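Local coordinates for protein phosphatase YwpJ (Bacillus subtilis, PDB 1NRW) that removes phosphate from phosphorylated five- and six-carbon sugars and nucleoside monophosphates in vitro, and from flavin mononucleotide to a lesser extent, as a magnesium-dependent HAD-family hydrolase, at residues A[12-17]-A[278-283]; A[124-129]-A[136-141]; A[198-201]-A[207-210]. All coordinates share one frame; numbering follows the deposited sequence.

Interaction 1: A[12-17]-A[278-283]. With CA (calcium ion), chain D; PO4 (phosphate ion), chain B.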
ATOM      1  N   ASP A  12       0.239   4.649  -4.175  1.00 11.22           N
ATOM      2  CA  ASP A  12       0.799   5.936  -3.745  1.00 11.77           C
ATOM      3  C   ASP A  12       2.234   6.129  -4.238  1.00 11.02           C
ATOM      4  O   ASP A  12       3.006   5.183  -4.276  1.00 13.67           O
ATOM      5  CB  ASP A  12       0.780   6.027  -2.217  1.00 13.81           C
ATOM      6  CG  ASP A  12      -0.623   6.128  -1.665  1.00 18.10           C
ATOM      7  OD1 ASP A  12      -1.161   7.250  -1.623  1.00 20.64           O
ATOM      8  OD2 ASP A  12      -1.196   5.085  -1.291  1.00 20.46           O
ATOM      9  N   GLY A  13       2.576   7.353  -4.630  1.00 10.57           N
ATOM     10  CA  GLY A  13       3.928   7.653  -5.080  1.00 10.51           C
ATOM     11  C   GLY A  13       4.394   6.953  -6.341  1.00 12.12           C
ATOM     12  O   GLY A  13       5.539   7.123  -6.766  1.00 12.73           O
ATOM     13  N   THR A  14       3.505   6.179  -6.952  1.00 11.40           N
ATOM     14  CA  THR A  14       3.849   5.427  -8.152  1.00 10.48           C
ATOM     15  C   THR A  14       2.788   5.669  -9.222  1.00 11.35           C
ATOM     16  O   THR A  14       2.990   6.507 -10.109  1.00 11.89           O
ATOM     17  CB  THR A  14       3.984   3.927  -7.783  1.00 10.69           C
ATOM     18  OG1 THR A  14       5.060   3.786  -6.844  1.00 12.50           O
ATOM     19  CG2 THR A  14       4.280   3.060  -9.007  1.00 11.92           C
ATOM     20  N   LEU A  15       1.660   4.963  -9.148  1.00 10.98           N
ATOM     21  CA  LEU A  15       0.594   5.182 -10.125  1.00 11.54           C
ATOM     22  C   LEU A  15       0.000   6.573  -9.905  1.00 12.62           C
ATOM     23  O   LEU A  15      -0.341   7.280 -10.859  1.00 13.63           O
ATOM     24  CB  LEU A  15      -0.516   4.135  -9.979  1.00 12.26           C
ATOM     25  CG  LEU A  15      -1.680   4.275 -10.972  1.00 11.52           C
ATOM     26  CD1 LEU A  15      -1.171   4.017 -12.391  1.00 12.98           C
ATOM     27  CD2 LEU A  15      -2.791   3.289 -10.615  1.00 13.25           C
ATOM     28  N   LEU A  16      -0.133   6.962  -8.642  1.00 11.38           N
ATOM     29  CA  LEU A  16      -0.690   8.273  -8.325  1.00 13.34           C
ATOM     30  C   LEU A  16       0.375   9.359  -8.335  1.00 13.26           C
ATOM     31  O   LEU A  16       1.504   9.132  -7.894  1.00 12.89           O
ATOM     32  CB  LEU A  16      -1.345   8.246  -6.943  1.00 13.85           C
ATOM     33  CG  LEU A  16      -2.483   7.230  -6.772  1.00 13.98           C
ATOM     34  CD1 LEU A  16      -2.973   7.259  -5.337  1.00 14.30           C
ATOM     35  CD2 LEU A  16      -3.626   7.547  -7.728  1.00 16.54           C
ATOM     36  N   ASN A  17       0.021  10.537  -8.843  1.00 12.35           N
ATOM     37  CA  ASN A  17       0.963  11.643  -8.831  1.00 12.55           C
ATOM     38  C   ASN A  17       0.858  12.327  -7.469  1.00 13.04           C
ATOM     39  O   ASN A  17       0.160  11.831  -6.574  1.00 13.11           O
ATOM     40  CB  ASN A  17       0.692  12.633  -9.979  1.00 14.42           C
ATOM     41  CG  ASN A  17      -0.663  13.314  -9.891  1.00 12.19           C
ATOM     42  OD1 ASN A  17      -1.348  13.276  -8.867  1.00 12.48           O
ATOM     43  ND2 ASN A  17      -1.044  13.978 -10.981  1.00 14.92           N
ATOM     44  N   HIS A 278       4.773  10.850 -15.007  1.00 15.34           N
ATOM     45  CA  HIS A 278       4.173   9.645 -15.576  1.00 13.85           C
ATOM     46  C   HIS A 278       5.136   8.472 -15.707  1.00 13.73           C
ATOM     47  O   HIS A 278       5.168   7.793 -16.740  1.00 14.02           O
ATOM     48  CB  HIS A 278       3.551   9.978 -16.937  1.00 14.87           C
ATOM     49  CG  HIS A 278       2.794  11.269 -16.938  1.00 16.77           C
ATOM     50  ND1 HIS A 278       3.149  12.342 -17.729  1.00 21.33           N
ATOM     51  CD2 HIS A 278       1.748  11.685 -16.189  1.00 16.43           C
ATOM     52  CE1 HIS A 278       2.356  13.364 -17.462  1.00 17.81           C
ATOM     53  NE2 HIS A 278       1.497  12.993 -16.530  1.00 22.43           N
ATOM     54  N   GLY A 279       5.897   8.225 -14.645  1.00 13.22           N
ATOM     55  CA  GLY A 279       6.853   7.129 -14.643  1.00 14.13           C
ATOM     56  C   GLY A 279       6.246   5.778 -14.983  1.00 13.24           C
ATOM     57  O   GLY A 279       6.868   4.960 -15.661  1.00 13.92           O
ATOM     58  N   VAL A 280       5.030   5.521 -14.514  1.00 12.56           N
ATOM     59  CA  VAL A 280       4.399   4.243 -14.816  1.00 13.68           C
ATOM     60  C   VAL A 280       4.187   4.104 -16.325  1.00 14.46           C
ATOM     61  O   VAL A 280       4.478   3.052 -16.902  1.00 14.70           O
ATOM     62  CB  VAL A 280       3.059   4.088 -14.056  1.00 12.30           C
ATOM     63  CG1 VAL A 280       2.341   2.837 -14.519  1.00 12.78           C
ATOM     64  CG2 VAL A 280       3.337   3.998 -12.549  1.00 13.34           C
ATOM     65  N   ALA A 281       3.697   5.159 -16.970  1.00 13.54           N
ATOM     66  CA  ALA A 281       3.495   5.116 -18.417  1.00 14.43           C
ATOM     67  C   ALA A 281       4.850   4.945 -19.125  1.00 14.27           C
ATOM     68  O   ALA A 281       4.974   4.151 -20.065  1.00 15.00           O
ATOM     69  CB  ALA A 281       2.808   6.390 -18.895  1.00 13.80           C
ATOM     70  N   HIS A 282       5.865   5.680 -18.669  1.00 14.44           N
ATOM     71  CA  HIS A 282       7.196   5.581 -19.271  1.00 14.86           C
ATOM     72  C   HIS A 282       7.712   4.149 -19.193  1.00 17.12           C
ATOM     73  O   HIS A 282       8.275   3.630 -20.156  1.00 17.25           O
ATOM     74  CB  HIS A 282       8.188   6.532 -18.583  1.00 15.15           C
ATOM     75  CG  HIS A 282       9.610   6.331 -19.015  1.00 16.53           C
ATOM     76  ND1 HIS A 282      10.460   5.445 -18.391  1.00 16.49           N
ATOM     77  CD2 HIS A 282      10.316   6.869 -20.040  1.00 16.98           C
ATOM     78  CE1 HIS A 282      11.628   5.444 -19.011  1.00 16.10           C
ATOM     79  NE2 HIS A 282      11.567   6.300 -20.015  1.00 17.17           N
HETATM   80  N   MSE A 283       7.520   3.508 -18.045  1.00 16.25           N
HETATM   81  CA  MSE A 283       7.967   2.131 -17.890  1.00 17.14           C
HETATM   82  C   MSE A 283       7.258   1.222 -18.894  1.00 17.13           C
HETATM   83  O   MSE A 283       7.883   0.392 -19.548  1.00 15.51           O
HETATM   84  CB  MSE A 283       7.682   1.632 -16.479  1.00 18.77           C
HETATM   85  CG  MSE A 283       7.929   0.145 -16.321  1.00 20.08           C
HETATM   86 SE   MSE A 283       7.093  -0.525 -14.734  1.00 30.45          SE
HETATM   87  CE  MSE A 283       5.258  -0.154 -15.200  1.00 19.85           C
TER
HETATM   88 CA    CA D 903       4.352   4.036  -2.489  1.00 23.44          CA
HETATM   89  P   PO4 B 900       1.145   2.465  -0.853  1.00 14.15           P
HETATM   90  O1  PO4 B 900       2.291   2.790  -1.725  1.00 13.14           O
HETATM   91  O2  PO4 B 900       1.212   1.032  -0.468  1.00 14.34           O
HETATM   92  O3  PO4 B 900       1.203   3.313   0.363  1.00 15.64           O
HETATM   93  O4  PO4 B 900      -0.114   2.725  -1.590  1.00 11.57           O
HETATM   94  O   HOH W   1       3.548   7.636 -12.541  1.00 13.68           O
HETATM   95  O   HOH W   2       4.710   6.314  -1.550  1.00 14.73           O
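Thr14 O accepts a hydrogen bond from a water at 2.7 Å, and the same water accepts from Val280 N at 3.2 Å, joining a carbonyl near the end of one short helix to an amide in the first turn of another. Beside this bridge, Val280 CG2 lies 3.5 Å from the same Thr14 O. The valine places CG1 anti to its backbone N (chi1 173°), which leaves CG2 next to that N and pointed at the 12-15 turn. There CG2 touches Leu15 CA at 3.8 Å, and it comes equally close to the methyl CG2 of Thr14, the two side chains crossing at about a right angle. Leu15 CD1 adds a looser touch on Val280 CG1 at 4.3 Å. A short, branched valine lets both methyls pack, CG2 on the backbone of Thr14 and Leu15 and CG1 on the Leu15 side chain, and it also reaches Ile9 of strand 6-10.

Threonine divides its labour. Its methyl faces Val280, while OG1 hydrogen-bonds Asp240, a ligand of the bound metal, and probably helps to position that carboxylate. Upstream, Gly13 turns the chain with a positive phi of 64°, and Asp12 O binds the calcium ion at 2.5 Å in a site completed by Asp10, Asp240, Ser241, a phosphate oxygen and a water. Asp12 N donates to phosphate O4 at 3.2 Å, nearly straight at 162°, while its carboxylate is salt-bridged to Arg46.

Helix 279-286 thus packs behind the metal site rather than in it. The sequence Asp-Leu-Asp-Gly-Thr, which begins on the last residue of strand 6-10 and runs into the wide, pi-type turn of 12-15, is the first motif and squiggle of the HAD phosphatase core.

Interaction 2: A[124-129]-A[136-141]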
ATOM      1  N   VAL A 124      -1.346  11.797   9.204  1.00 13.25           N
ATOM      2  CA  VAL A 124      -0.823  10.513   8.749  1.00 13.81           C
ATOM      3  C   VAL A 124      -0.788  10.530   7.219  1.00 13.72           C
ATOM      4  O   VAL A 124       0.203  10.137   6.599  1.00 13.27           O
ATOM      5  CB  VAL A 124      -1.711   9.336   9.233  1.00 14.05           C
ATOM      6  CG1 VAL A 124      -1.222   8.022   8.610  1.00 14.46           C
ATOM      7  CG2 VAL A 124      -1.664   9.239  10.766  1.00 12.86           C
ATOM      8  N   GLU A 125      -1.869  10.997   6.609  0.50 14.17           N
ATOM      9  CA  GLU A 125      -1.937  11.046   5.155  0.50 14.07           C
ATOM     10  C   GLU A 125      -0.931  12.020   4.560  0.50 14.78           C
ATOM     11  O   GLU A 125      -0.266  11.708   3.570  0.50 14.50           O
ATOM     12  CB  GLU A 125      -3.352  11.402   4.722  0.50 15.27           C
ATOM     13  CG  GLU A 125      -4.349  10.319   5.077  0.50 16.28           C
ATOM     14  CD  GLU A 125      -4.013   8.980   4.433  0.50 16.78           C
ATOM     15  OE1 GLU A 125      -3.773   7.992   5.167  0.50 11.93           O
ATOM     16  OE2 GLU A 125      -3.992   8.919   3.187  0.50 20.37           O
ATOM     17  N   LEU A 126      -0.813  13.201   5.159  1.00 14.77           N
ATOM     18  CA  LEU A 126       0.144  14.184   4.672  1.00 15.80           C
ATOM     19  C   LEU A 126       1.553  13.589   4.685  1.00 14.67           C
ATOM     20  O   LEU A 126       2.361  13.870   3.803  1.00 14.59           O
ATOM     21  CB  LEU A 126       0.099  15.444   5.544  1.00 18.43           C
ATOM     22  CG  LEU A 126       0.777  16.695   4.978  1.00 24.00           C
ATOM     23  CD1 LEU A 126       0.135  17.082   3.647  1.00 24.20           C
ATOM     24  CD2 LEU A 126       0.636  17.832   5.983  1.00 24.36           C
ATOM     25  N   ASP A 127       1.848  12.764   5.687  1.00 14.74           N
ATOM     26  CA  ASP A 127       3.166  12.137   5.768  1.00 14.97           C
ATOM     27  C   ASP A 127       3.374  11.219   4.555  1.00 15.11           C
ATOM     28  O   ASP A 127       4.482  11.120   4.027  1.00 14.28           O
ATOM     29  CB  ASP A 127       3.297  11.343   7.075  1.00 15.33           C
ATOM     30  CG  ASP A 127       4.657  10.663   7.220  1.00 19.71           C
ATOM     31  OD1 ASP A 127       5.693  11.343   7.055  1.00 18.81           O
ATOM     32  OD2 ASP A 127       4.689   9.449   7.509  1.00 15.98           O
ATOM     33  N   ARG A 128       2.309  10.549   4.117  1.00 15.81           N
ATOM     34  CA  ARG A 128       2.400   9.674   2.945  1.00 16.68           C
ATOM     35  C   ARG A 128       2.768  10.513   1.719  1.00 17.81           C
ATOM     36  O   ARG A 128       3.687  10.166   0.975  1.00 18.28           O
ATOM     37  CB  ARG A 128       1.064   8.983   2.664  1.00 17.69           C
ATOM     38  CG  ARG A 128       0.612   7.921   3.656  1.00 18.90           C
ATOM     39  CD  ARG A 128      -0.784   7.468   3.220  1.00 18.75           C
ATOM     40  NE  ARG A 128      -1.406   6.437   4.050  1.00 17.65           N
ATOM     41  CZ  ARG A 128      -1.167   5.132   3.943  1.00 19.88           C
ATOM     42  NH1 ARG A 128      -0.301   4.678   3.046  1.00 18.53           N
ATOM     43  NH2 ARG A 128      -1.837   4.275   4.701  1.00 15.28           N
ATOM     44  N   PHE A 129       2.029  11.604   1.512  1.00 16.19           N
ATOM     45  CA  PHE A 129       2.248  12.511   0.384  1.00 18.22           C
ATOM     46  C   PHE A 129       3.672  13.060   0.381  1.00 17.20           C
ATOM     47  O   PHE A 129       4.376  12.986  -0.621  1.00 16.55           O
ATOM     48  CB  PHE A 129       1.291  13.715   0.443  1.00 18.04           C
ATOM     49  CG  PHE A 129      -0.059  13.486  -0.192  1.00 20.20           C
ATOM     50  CD1 PHE A 129      -1.079  12.835   0.503  1.00 20.47           C
ATOM     51  CD2 PHE A 129      -0.327  13.980  -1.472  1.00 20.27           C
ATOM     52  CE1 PHE A 129      -2.345  12.685  -0.058  1.00 20.39           C
ATOM     53  CE2 PHE A 129      -1.596  13.836  -2.051  1.00 20.81           C
ATOM     54  CZ  PHE A 129      -2.607  13.189  -1.341  1.00 21.51           C
ATOM     55  N   ALA A 136       7.746  18.271  -3.495  1.00 26.78           N
ATOM     56  CA  ALA A 136       6.488  18.941  -3.798  1.00 27.31           C
ATOM     57  C   ALA A 136       6.121  20.092  -2.866  1.00 28.27           C
ATOM     58  O   ALA A 136       6.487  20.106  -1.693  1.00 26.53           O
ATOM     59  CB  ALA A 136       5.361  17.916  -3.826  1.00 27.49           C
ATOM     60  N   ASP A 137       5.387  21.056  -3.412  1.00 28.81           N
ATOM     61  CA  ASP A 137       4.939  22.214  -2.653  1.00 30.65           C
ATOM     62  C   ASP A 137       3.990  21.724  -1.559  1.00 31.12           C
ATOM     63  O   ASP A 137       3.020  21.019  -1.841  1.00 28.85           O
ATOM     64  CB  ASP A 137       4.220  23.191  -3.585  1.00 34.66           C
ATOM     65  CG  ASP A 137       3.767  24.445  -2.876  1.00 38.78           C
ATOM     66  OD1 ASP A 137       2.947  24.335  -1.942  1.00 41.90           O
ATOM     67  OD2 ASP A 137       4.232  25.543  -3.248  1.00 41.39           O
ATOM     68  N   LEU A 138       4.272  22.103  -0.315  1.00 30.02           N
ATOM     69  CA  LEU A 138       3.459  21.684   0.826  1.00 30.60           C
ATOM     70  C   LEU A 138       1.970  22.006   0.693  1.00 28.86           C
ATOM     71  O   LEU A 138       1.124  21.236   1.152  1.00 25.22           O
ATOM     72  CB  LEU A 138       4.016  22.304   2.116  1.00 34.03           C
ATOM     73  CG  LEU A 138       3.382  21.972   3.478  1.00 37.81           C
ATOM     74  CD1 LEU A 138       2.069  22.726   3.652  1.00 40.68           C
ATOM     75  CD2 LEU A 138       3.173  20.467   3.602  1.00 38.86           C
ATOM     76  N   SER A 139       1.646  23.135   0.068  1.00 28.18           N
ATOM     77  CA  SER A 139       0.249  23.526  -0.095  1.00 28.22           C
ATOM     78  C   SER A 139      -0.473  22.612  -1.078  1.00 28.32           C
ATOM     79  O   SER A 139      -1.640  22.272  -0.880  1.00 28.60           O
ATOM     80  CB  SER A 139       0.146  24.980  -0.566  1.00 29.32           C
ATOM     81  OG  SER A 139       0.635  25.128  -1.888  1.00 32.97           O
ATOM     82  N   VAL A 140       0.217  22.218  -2.143  1.00 27.27           N
ATOM     83  CA  VAL A 140      -0.383  21.329  -3.130  1.00 27.20           C
ATOM     84  C   VAL A 140      -0.643  19.978  -2.470  1.00 25.53           C
ATOM     85  O   VAL A 140      -1.708  19.384  -2.645  1.00 26.24           O
ATOM     86  CB  VAL A 140       0.543  21.138  -4.359  1.00 27.38           C
ATOM     87  CG1 VAL A 140      -0.043  20.099  -5.303  1.00 28.94           C
ATOM     88  CG2 VAL A 140       0.710  22.463  -5.087  1.00 29.14           C
ATOM     89  N   LEU A 141       0.329  19.505  -1.693  1.00 23.70           N
ATOM     90  CA  LEU A 141       0.198  18.225  -1.003  1.00 23.36           C
ATOM     91  C   LEU A 141      -0.920  18.230   0.041  1.00 23.94           C
ATOM     92  O   LEU A 141      -1.669  17.262   0.166  1.00 23.49           O
ATOM     93  CB  LEU A 141       1.517  17.846  -0.322  1.00 21.63           C
ATOM     94  CG  LEU A 141       2.750  17.637  -1.207  1.00 22.09           C
ATOM     95  CD1 LEU A 141       3.895  17.116  -0.353  1.00 20.01           C
ATOM     96  CD2 LEU A 141       2.430  16.641  -2.319  1.00 21.72           C
TER
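Phe129 and Leu141 make the tight, buried part of this contact, the two side chains running antiparallel past one another. Leu141 O sits over the outer part of the phenylalanine ring, 3.9 Å from its plane, and Leu141 CD2 touches ring atom CD2 of Phe129 at 3.9 Å. The leucine gets there with CG anti to its carbonyl carbon (chi1 -62°). A flat ring suits the place, since it can pack against a helix backbone here and also stack on His20.

Toward solvent the fit is looser. Leu126 CD1 still comes to 3.9 Å from Leu141 O, but its other methyl, CD2, reaches CD2 of the exposed Leu138 only at 4.4 Å. On this outer side Asp137 N-caps its helix, its OD1 accepting from Ser139 N at 2.7 Å, a role for which a short carboxylate is well fitted.

Glu125 and Arg128, salt-bridged to each other in one of the glutamate's two conformers, lie away from the interface, whose side chains are apolar. Helices 118-132 and 138-150 are thus two consecutive helices of the cap domain, the first packed on its sheet, where Val124 touches strands 103-108 and 172-178.

Interaction 3: A[198-201]-A[207-210]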
ATOM      1  N   LEU A 198       5.167 -12.166  11.769  1.00 19.74           N
ATOM      2  CA  LEU A 198       4.693 -10.922  11.169  1.00 20.09           C
ATOM      3  C   LEU A 198       5.577 -10.392  10.050  1.00 19.82           C
ATOM      4  O   LEU A 198       6.732 -10.797   9.903  1.00 19.44           O
ATOM      5  CB  LEU A 198       4.598  -9.838  12.245  1.00 18.20           C
ATOM      6  CG  LEU A 198       3.671 -10.077  13.438  1.00 19.61           C
ATOM      7  CD1 LEU A 198       3.890  -8.977  14.481  1.00 20.23           C
ATOM      8  CD2 LEU A 198       2.224 -10.107  12.966  1.00 20.49           C
ATOM      9  N   THR A 199       5.010  -9.483   9.261  1.00 18.79           N
ATOM     10  CA  THR A 199       5.729  -8.811   8.185  1.00 16.99           C
ATOM     11  C   THR A 199       5.769  -7.344   8.631  1.00 17.34           C
ATOM     12  O   THR A 199       4.728  -6.756   8.940  1.00 16.48           O
ATOM     13  CB  THR A 199       4.987  -8.909   6.829  1.00 15.66           C
ATOM     14  OG1 THR A 199       5.057 -10.254   6.333  1.00 17.15           O
ATOM     15  CG2 THR A 199       5.620  -7.974   5.805  1.00 17.12           C
ATOM     16  N   LEU A 200       6.966  -6.771   8.700  1.00 14.86           N
ATOM     17  CA  LEU A 200       7.131  -5.378   9.112  1.00 15.94           C
ATOM     18  C   LEU A 200       7.673  -4.532   7.967  1.00 15.24           C
ATOM     19  O   LEU A 200       8.735  -4.826   7.415  1.00 14.94           O
ATOM     20  CB  LEU A 200       8.091  -5.283  10.305  1.00 16.15           C
ATOM     21  CG  LEU A 200       8.583  -3.870  10.674  1.00 17.45           C
ATOM     22  CD1 LEU A 200       7.416  -3.020  11.160  1.00 16.72           C
ATOM     23  CD2 LEU A 200       9.654  -3.963  11.756  1.00 18.82           C
ATOM     24  N   VAL A 201       6.936  -3.483   7.610  1.00 14.80           N
ATOM     25  CA  VAL A 201       7.347  -2.575   6.543  1.00 15.15           C
ATOM     26  C   VAL A 201       6.968  -1.141   6.904  1.00 15.76           C
ATOM     27  O   VAL A 201       6.491  -0.871   8.007  1.00 15.23           O
ATOM     28  CB  VAL A 201       6.677  -2.928   5.184  1.00 15.93           C
ATOM     29  CG1 VAL A 201       7.061  -4.335   4.760  1.00 16.18           C
ATOM     30  CG2 VAL A 201       5.160  -2.784   5.289  1.00 15.04           C
ATOM     31  N   ASN A 207       5.721   6.220   9.609  1.00 14.24           N
ATOM     32  CA  ASN A 207       4.864   5.085   9.910  1.00 15.02           C
ATOM     33  C   ASN A 207       5.577   3.765   9.695  1.00 15.79           C
ATOM     34  O   ASN A 207       6.710   3.712   9.197  1.00 14.04           O
ATOM     35  CB  ASN A 207       3.553   5.112   9.081  1.00 13.97           C
ATOM     36  CG  ASN A 207       3.721   4.599   7.641  1.00 14.65           C
ATOM     37  OD1 ASN A 207       4.459   3.650   7.375  1.00 16.39           O
ATOM     38  ND2 ASN A 207       2.998   5.216   6.713  1.00 15.19           N
ATOM     39  N   PHE A 208       4.915   2.711  10.152  1.00 15.42           N
ATOM     40  CA  PHE A 208       5.359   1.344   9.958  1.00 16.17           C
ATOM     41  C   PHE A 208       4.058   0.567   9.866  1.00 16.44           C
ATOM     42  O   PHE A 208       3.032   0.999  10.401  1.00 17.02           O
ATOM     43  CB  PHE A 208       6.270   0.840  11.097  1.00 16.30           C
ATOM     44  CG  PHE A 208       5.711   1.015  12.484  1.00 18.01           C
ATOM     45  CD1 PHE A 208       4.910   0.033  13.060  1.00 18.47           C
ATOM     46  CD2 PHE A 208       6.050   2.132  13.240  1.00 19.65           C
ATOM     47  CE1 PHE A 208       4.457   0.162  14.376  1.00 21.32           C
ATOM     48  CE2 PHE A 208       5.605   2.272  14.556  1.00 21.05           C
ATOM     49  CZ  PHE A 208       4.809   1.285  15.124  1.00 19.94           C
ATOM     50  N   GLU A 209       4.078  -0.538   9.133  1.00 15.83           N
ATOM     51  CA  GLU A 209       2.884  -1.353   8.964  1.00 14.99           C
ATOM     52  C   GLU A 209       3.187  -2.788   9.350  1.00 15.45           C
ATOM     53  O   GLU A 209       4.279  -3.295   9.092  1.00 15.99           O
ATOM     54  CB  GLU A 209       2.401  -1.302   7.508  1.00 15.21           C
ATOM     55  CG  GLU A 209       1.916   0.081   7.046  1.00 16.70           C
ATOM     56  CD  GLU A 209       1.506   0.104   5.578  1.00 21.59           C
ATOM     57  OE1 GLU A 209       1.184  -0.973   5.020  1.00 22.32           O
ATOM     58  OE2 GLU A 209       1.490   1.203   4.980  1.00 23.15           O
ATOM     59  N   LEU A 210       2.208  -3.435   9.969  1.00 14.02           N
ATOM     60  CA  LEU A 210       2.349  -4.815  10.397  1.00 14.61           C
ATOM     61  C   LEU A 210       1.227  -5.679   9.839  1.00 14.50           C
ATOM     62  O   LEU A 210       0.047  -5.379  10.022  1.00 15.73           O
ATOM     63  CB  LEU A 210       2.329  -4.889  11.928  1.00 15.53           C
ATOM     64  CG  LEU A 210       3.523  -4.262  12.651  1.00 17.55           C
ATOM     65  CD1 LEU A 210       3.184  -4.062  14.124  1.00 19.34           C
ATOM     66  CD2 LEU A 210       4.746  -5.153  12.492  1.00 18.20           C
TER
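A beta hairpin forms the edge of the cap-domain sheet, its outermost strand 198-201 running antiparallel to 207-212, with an angle of 161° between the two short segments. Val201 and Glu209 are the hydrogen-bonded pair. Val201 N donates to Glu209 O at 3.0 Å, almost straight and in the carbonyl plane. The return bond, Glu209 N to Val201 O, is shorter at 2.7 Å, yet its donor stands 41° out of the plane of the carbonyl. Leu200 and Leu210 form the next, non-hydrogen-bonded pair, where CA-H...O contacts, weaker than N-H bonds, lie between the strands: Leu210 CA is 3.4 Å from Thr199 O, and Leu200 CA is 3.5 Å from Glu209 O.

The two leucine side chains run alongside each other in the same direction, with Leu200 CD1 3.7 Å from Leu210 CD2. With chi1 of Leu200 at 168°, its CG turns from the amide N, and CD1 can also rest on Phe208 CB at 4.0 Å. Leu198 CD1 is a more distant neighbour of Leu210 CD2, at 4.4 Å. This greasy face is covered by helices 87-99 and 182-192, which explains its leucines and phenylalanine.

On the other face, Val201 CG2 touches Glu209 CB at 3.8 Å. Valine favours an extended strand and here also packs on Asn243, a phosphate-binding residue. The extended glutamate carries its buried carboxylate to Ser203 and Asn174, which hydrogen-bond one oxygen each. Such a hairpin, apolar toward its helices and partly polar toward the phosphate site, belongs to the alpha/beta cap of Cof-type HAD phosphatases.

Overall arrangement
The three contacts lie in the two parts of the protein, core and cap, that meet at the active site. Interaction 1 belongs to the core and supplies Asp12 to the metal site; interactions 2 and 3 lie in the cap, both nested in the long loop that interaction 1 closes. Interactions 1 and 2 have centres about 17 Å apart and nearest atoms about 4 Å apart; Arg46 pairs with Asp12 and, in one conformer, with Glu125. Interactions 2 and 3, about 22 Å apart between centres, touch where Asp127 OD2 packs 4.0 Å from Asn207 N. From the hairpin, the Glu209 side chain comes within about 5 Å of the bound phosphate, consistent with cap residues lining the substrate pocket.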